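Levansucrase (PDB 3OM4) belongs to the levansucrase/invertase family of bacterial enzymes, whose members are built as a five-bladed beta-propeller. Local coordinates at residues K36-D41 with D443-Q448; F429-N432 with K437-V440. The protein carries 1 engineered substitution. All blocks are in the same frame, centred on the assembly; numbering follows the deposited sequence.

Interaction 1: residues K36-D41 with D443-Q448; sequences KVPAFD and DRVLEQ
Val445 meets Pro38 and Phe40 with its two methyl groups, one for each partner, and this division of labour is the whole of the apolar contact. CG2 rests on the proline ring, 3.9 Å from Pro38 CB, while CG1 reaches the aromatic ring, 4.0 Å from Phe40 CD1 and nearly as close to CE1. The methyl lies at the edge of the ring, in its plane, and covers neither face. Val445 holds CG1 anti to its backbone nitrogen (chi1 174°), which leaves CG2 beside that nitrogen and splays the branches toward the two rings.

Strand 437-448 is the outermost of a four-stranded antiparallel blade of the propeller. After a corner at Asp443, 444-448 forms its weakly bonded end, still held to Ser428 of strand 424-434 by Leu446 and Glu447. Against it lies 36-41, an irregular loop from the N-terminal part of the chain, which touches the blade at other points too, as where Phe40 packs on Thr392.

Polar groups act within each side or toward third parties. Pro38 O sits 3.3 Å above the plane of the Phe40 ring, over its centre, so the loop folds its own carbonyl onto one aromatic face while the valine takes an edge. Farther along, Gln448 spends both ends of its amide on the chain around it, NE2 on Phe425 O and OE1 on Lys46 N.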
loop_
_atom_site.group_PDB
_atom_site.type_symbol
_atom_site.label_atom_id
_atom_site.label_comp_id
_atom_site.label_asym_id
_atom_site.label_seq_id
_atom_site.Cartn_x
_atom_site.Cartn_y
_atom_site.Cartn_z
ATOM N N LYS A 36 -9.373 16.218 -4.552
ATOM C CA LYS A 36 -8.700 16.716 -3.353
ATOM C C LYS A 36 -9.145 15.952 -2.113
ATOM O O LYS A 36 -10.342 15.788 -1.873
ATOM C CB LYS A 36 -8.983 18.211 -3.165
ATOM C CG LYS A 36 -8.160 18.873 -2.063
ATOM C CD LYS A 36 -8.787 20.184 -1.590
ATOM C CE LYS A 36 -9.944 19.932 -0.626
ATOM N NZ LYS A 36 -10.523 21.194 -0.087
ATOM N N VAL A 37 -8.173 15.479 -1.338
ATOM C CA VAL A 37 -8.443 14.903 -0.025
ATOM C C VAL A 37 -9.151 15.989 0.796
ATOM O O VAL A 37 -8.676 17.123 0.842
ATOM C CB VAL A 37 -7.126 14.461 0.670
ATOM C CG1 VAL A 37 -7.367 14.070 2.123
ATOM C CG2 VAL A 37 -6.477 13.303 -0.090
ATOM N N PRO A 38 -10.302 15.658 1.419
ATOM C CA PRO A 38 -11.021 16.661 2.210
ATOM C C PRO A 38 -10.131 17.384 3.219
ATOM O O PRO A 38 -9.228 16.777 3.800
ATOM C CB PRO A 38 -12.066 15.830 2.956
ATOM C CG PRO A 38 -12.332 14.686 2.063
ATOM C CD PRO A 38 -11.034 14.380 1.363
ATOM N N ALA A 39 -10.386 18.677 3.406
ATOM C CA ALA A 39 -9.762 19.434 4.486
ATOM C C ALA A 39 -10.268 18.876 5.809
ATOM O O ALA A 39 -11.468 18.633 5.970
ATOM C CB ALA A 39 -10.094 20.914 4.371
ATOM N N PHE A 40 -9.350 18.656 6.745
ATOM C CA PHE A 40 -9.715 18.093 8.040
ATOM C C PHE A 40 -9.712 19.143 9.147
ATOM O O PHE A 40 -8.923 20.087 9.118
ATOM C CB PHE A 40 -8.802 16.913 8.386
ATOM C CG PHE A 40 -8.884 15.776 7.402
ATOM C CD1 PHE A 40 -10.057 15.040 7.267
ATOM C CD2 PHE A 40 -7.791 15.443 6.610
ATOM C CE1 PHE A 40 -10.143 13.988 6.357
ATOM C CE2 PHE A 40 -7.862 14.388 5.699
ATOM C CZ PHE A 40 -9.040 13.658 5.571
ATOM N N ASP A 41 -10.618 18.975 10.108
ATOM C CA ASP A 41 -10.770 19.909 11.219
ATOM C C ASP A 41 -9.709 19.637 12.284
ATOM O O ASP A 41 -9.784 18.641 13.011
ATOM C CB ASP A 41 -12.186 19.808 11.807
ATOM C CG ASP A 41 -12.526 20.958 12.751
ATOM O OD1 ASP A 41 -11.607 21.625 13.273
ATOM O OD2 ASP A 41 -13.732 21.187 12.981
ATOM N N ASP A 443 -18.631 16.892 1.580
ATOM C CA ASP A 443 -18.905 17.134 3.008
ATOM C C ASP A 443 -19.333 15.916 3.839
ATOM O O ASP A 443 -20.266 15.999 4.643
ATOM C CB ASP A 443 -19.927 18.270 3.175
ATOM C CG ASP A 443 -19.381 19.621 2.749
ATOM O OD1 ASP A 443 -18.273 19.995 3.192
ATOM O OD2 ASP A 443 -20.072 20.319 1.976
ATOM N N ARG A 444 -18.653 14.790 3.643
ATOM C CA ARG A 444 -18.880 13.618 4.487
ATOM C C ARG A 444 -17.588 13.045 5.066
ATOM O O ARG A 444 -17.137 11.952 4.700
ATOM C CB ARG A 444 -19.738 12.560 3.783
ATOM C CG ARG A 444 -21.226 12.715 4.104
ATOM C CD ARG A 444 -22.095 11.628 3.464
ATOM N NE ARG A 444 -22.019 10.298 4.088
ATOM C CZ ARG A 444 -21.842 10.033 5.384
ATOM N NH1 ARG A 444 -21.717 11.002 6.283
ATOM N NH2 ARG A 444 -21.798 8.769 5.788
ATOM N N VAL A 445 -17.003 13.819 5.977
ATOM C CA VAL A 445 -15.837 13.402 6.742
ATOM C C VAL A 445 -16.313 12.594 7.949
ATOM O O VAL A 445 -17.142 13.056 8.743
ATOM C CB VAL A 445 -14.983 14.616 7.186
ATOM C CG1 VAL A 445 -13.851 14.183 8.094
ATOM C CG2 VAL A 445 -14.431 15.357 5.971
ATOM N N LEU A 446 -15.785 11.380 8.068
ATOM C CA LEU A 446 -16.203 10.439 9.100
ATOM C C LEU A 446 -15.297 10.544 10.323
ATOM O O LEU A 446 -14.455 11.442 10.400
ATOM C CB LEU A 446 -16.210 9.012 8.533
ATOM C CG LEU A 446 -16.919 8.806 7.185
ATOM C CD1 LEU A 446 -16.600 7.435 6.592
ATOM C CD2 LEU A 446 -18.427 9.014 7.295
ATOM N N GLU A 447 -15.478 9.641 11.286
ATOM C CA GLU A 447 -14.640 9.617 12.484
ATOM C C GLU A 447 -13.229 9.168 12.133
ATOM O O GLU A 447 -13.020 8.523 11.107
ATOM C CB GLU A 447 -15.219 8.667 13.538
ATOM C CG GLU A 447 -16.653 8.977 13.957
ATOM C CD GLU A 447 -16.785 10.295 14.698
ATOM O OE1 GLU A 447 -15.983 10.553 15.622
ATOM O OE2 GLU A 447 -17.701 11.073 14.357
ATOM N N GLN A 448 -12.264 9.508 12.982
ATOM C CA GLN A 448 -10.902 9.008 12.814
ATOM C C GLN A 448 -10.891 7.484 12.832
ATOM O O GLN A 448 -11.356 6.863 13.791
ATOM C CB GLN A 448 -9.983 9.545 13.908
ATOM C CG GLN A 448 -9.690 11.028 13.819
ATOM C CD GLN A 448 -8.770 11.492 14.930
ATOM O OE1 GLN A 448 -9.218 12.081 15.913
ATOM N NE2 GLN A 448 -7.477 11.209 14.787
#

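Interaction 2: residues F429-N432 with K437-V440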
loop_
_atom_site.group_PDB
_atom_site.type_symbol
_atom_site.label_atom_id
_atom_site.label_comp_id
_atom_site.label_asym_id
_atom_site.label_seq_id
_atom_site.Cartn_x
_atom_site.Cartn_y
_atom_site.Cartn_z
ATOM N N PHE A 429 -13.071 9.203 5.018
ATOM C CA PHE A 429 -14.023 9.888 4.143
ATOM C C PHE A 429 -14.483 8.980 3.009
ATOM O O PHE A 429 -14.027 7.842 2.894
ATOM C CB PHE A 429 -13.455 11.218 3.621
ATOM C CG PHE A 429 -12.219 11.070 2.774
ATOM C CD1 PHE A 429 -12.313 11.028 1.387
ATOM C CD2 PHE A 429 -10.961 10.991 3.363
ATOM C CE1 PHE A 429 -11.169 10.898 0.598
ATOM C CE2 PHE A 429 -9.814 10.860 2.585
ATOM C CZ PHE A 429 -9.917 10.820 1.203
ATOM N N LEU A 430 -15.394 9.477 2.182
ATOM C CA LEU A 430 -15.999 8.649 1.144
ATOM C C LEU A 430 -15.600 9.054 -0.267
ATOM O O LEU A 430 -15.461 10.243 -0.577
ATOM C CB LEU A 430 -17.527 8.647 1.266
ATOM C CG LEU A 430 -18.176 8.194 2.578
ATOM C CD1 LEU A 430 -19.669 8.472 2.525
ATOM C CD2 LEU A 430 -17.916 6.720 2.846
ATOM N N VAL A 431 -15.419 8.041 -1.109
ATOM C CA VAL A 431 -15.217 8.225 -2.538
ATOM C C VAL A 431 -16.260 7.399 -3.290
ATOM O O VAL A 431 -16.410 6.198 -3.049
ATOM C CB VAL A 431 -13.776 7.841 -2.976
ATOM C CG1 VAL A 431 -13.682 7.660 -4.487
ATOM C CG2 VAL A 431 -12.781 8.899 -2.507
ATOM N N ASN A 432 -16.997 8.068 -4.172
ATOM C CA ASN A 432 -17.974 7.421 -5.033
ATOM C C ASN A 432 -17.285 6.774 -6.227
ATOM O O ASN A 432 -16.406 7.384 -6.839
ATOM C CB ASN A 432 -19.000 8.451 -5.517
ATOM C CG ASN A 432 -20.048 7.850 -6.434
ATOM O OD1 ASN A 432 -19.920 7.897 -7.656
ATOM N ND2 ASN A 432 -21.088 7.274 -5.846
ATOM N N LYS A 437 -15.236 6.340 -13.430
ATOM C CA LYS A 437 -15.205 7.671 -12.827
ATOM C C LYS A 437 -15.281 7.565 -11.311
ATOM O O LYS A 437 -16.006 6.725 -10.776
ATOM C CB LYS A 437 -16.367 8.531 -13.346
ATOM C CG LYS A 437 -16.503 8.581 -14.873
ATOM C CD LYS A 437 -15.663 9.689 -15.489
ATOM C CE LYS A 437 -15.441 9.464 -16.979
ATOM N NZ LYS A 437 -14.430 8.400 -17.247
ATOM N N THR A 438 -14.518 8.405 -10.619
ATOM C CA THR A 438 -14.587 8.483 -9.161
ATOM C C THR A 438 -14.732 9.934 -8.719
ATOM O O THR A 438 -14.397 10.851 -9.470
ATOM C CB THR A 438 -13.338 7.865 -8.467
ATOM O OG1 THR A 438 -12.221 8.753 -8.591
ATOM C CG2 THR A 438 -12.978 6.507 -9.067
ATOM N N SER A 439 -15.233 10.139 -7.504
ATOM C CA SER A 439 -15.297 11.473 -6.917
ATOM C C SER A 439 -15.331 11.426 -5.401
ATOM O O SER A 439 -15.998 10.575 -4.814
ATOM C CB SER A 439 -16.517 12.248 -7.419
ATOM O OG SER A 439 -16.594 13.513 -6.777
ATOM N N VAL A 440 -14.614 12.360 -4.781
ATOM C CA VAL A 440 -14.677 12.557 -3.337
ATOM C C VAL A 440 -16.091 13.006 -2.987
ATOM O O VAL A 440 -16.630 13.930 -3.606
ATOM C CB VAL A 440 -13.638 13.597 -2.855
ATOM C CG1 VAL A 440 -13.839 13.927 -1.379
ATOM C CG2 VAL A 440 -12.222 13.089 -3.093
#
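Asn432 and Ser439 face each other as an antiparallel hydrogen-bonded pair, each giving its backbone N-H to the other's carbonyl. Asn432 N lies 2.8 Å from Ser439 O, with an N-H...O angle of 154°, and Ser439 N lies 3.1 Å from Asn432 O. Both acceptors gain a weaker CA-H partner as well: Thr438 CA is 3.1 Å from Asn432 O, and Val431 CA is 3.4 Å from Ser439 O.

Val431 and Val440 form the adjacent non-hydrogen-bonded pair, with CG2 methyls 4.3 Å apart, and their backbone bonds lead elsewhere, Val431 to Val406 and Val440 to Gln34. With CG1 opposite its backbone nitrogen (chi1 164°), Val431 sets that methyl 4.0 Å from Thr438 CB. Thr438 OG1 bonds to Asn374, and Thr438 O to the side chain of Gln34. Ser439 turns its hydroxyl along its own strand: OG donates to Val440 O at 3.2 Å, from 47° out of the carbonyl plane and thus not on a lone pair. Asn432 ND2, in the side chain, makes a weak hydrogen bond to Asn405 OD1.

Alternating hydrogen-bonded and non-hydrogen-bonded pairs mark antiparallel strands, here those of the beta hairpin 424-434 and 437-448, at the edge of a four-stranded propeller blade.

Both interactions use strand 437-448, yet at different points along it and with different chemistry. Interaction 2 joins neighbouring strands, is partly buried and rests on paired backbone bonds, with side chains adding to them. Interaction 1 is a surface contact between partners some 400 residues apart in sequence, and depends on a few apolar atoms alone. Their centres lie about 12 Å from each other, and Pro38 bridges the gap: Pro38 CD comes within 3.6 Å of Phe429 CE1, and its CG within 3.8 Å of Val440 CG1. The hairpin thus illustrates how a locally bonded sheet offers its side chains as a platform for a sequence-distant loop.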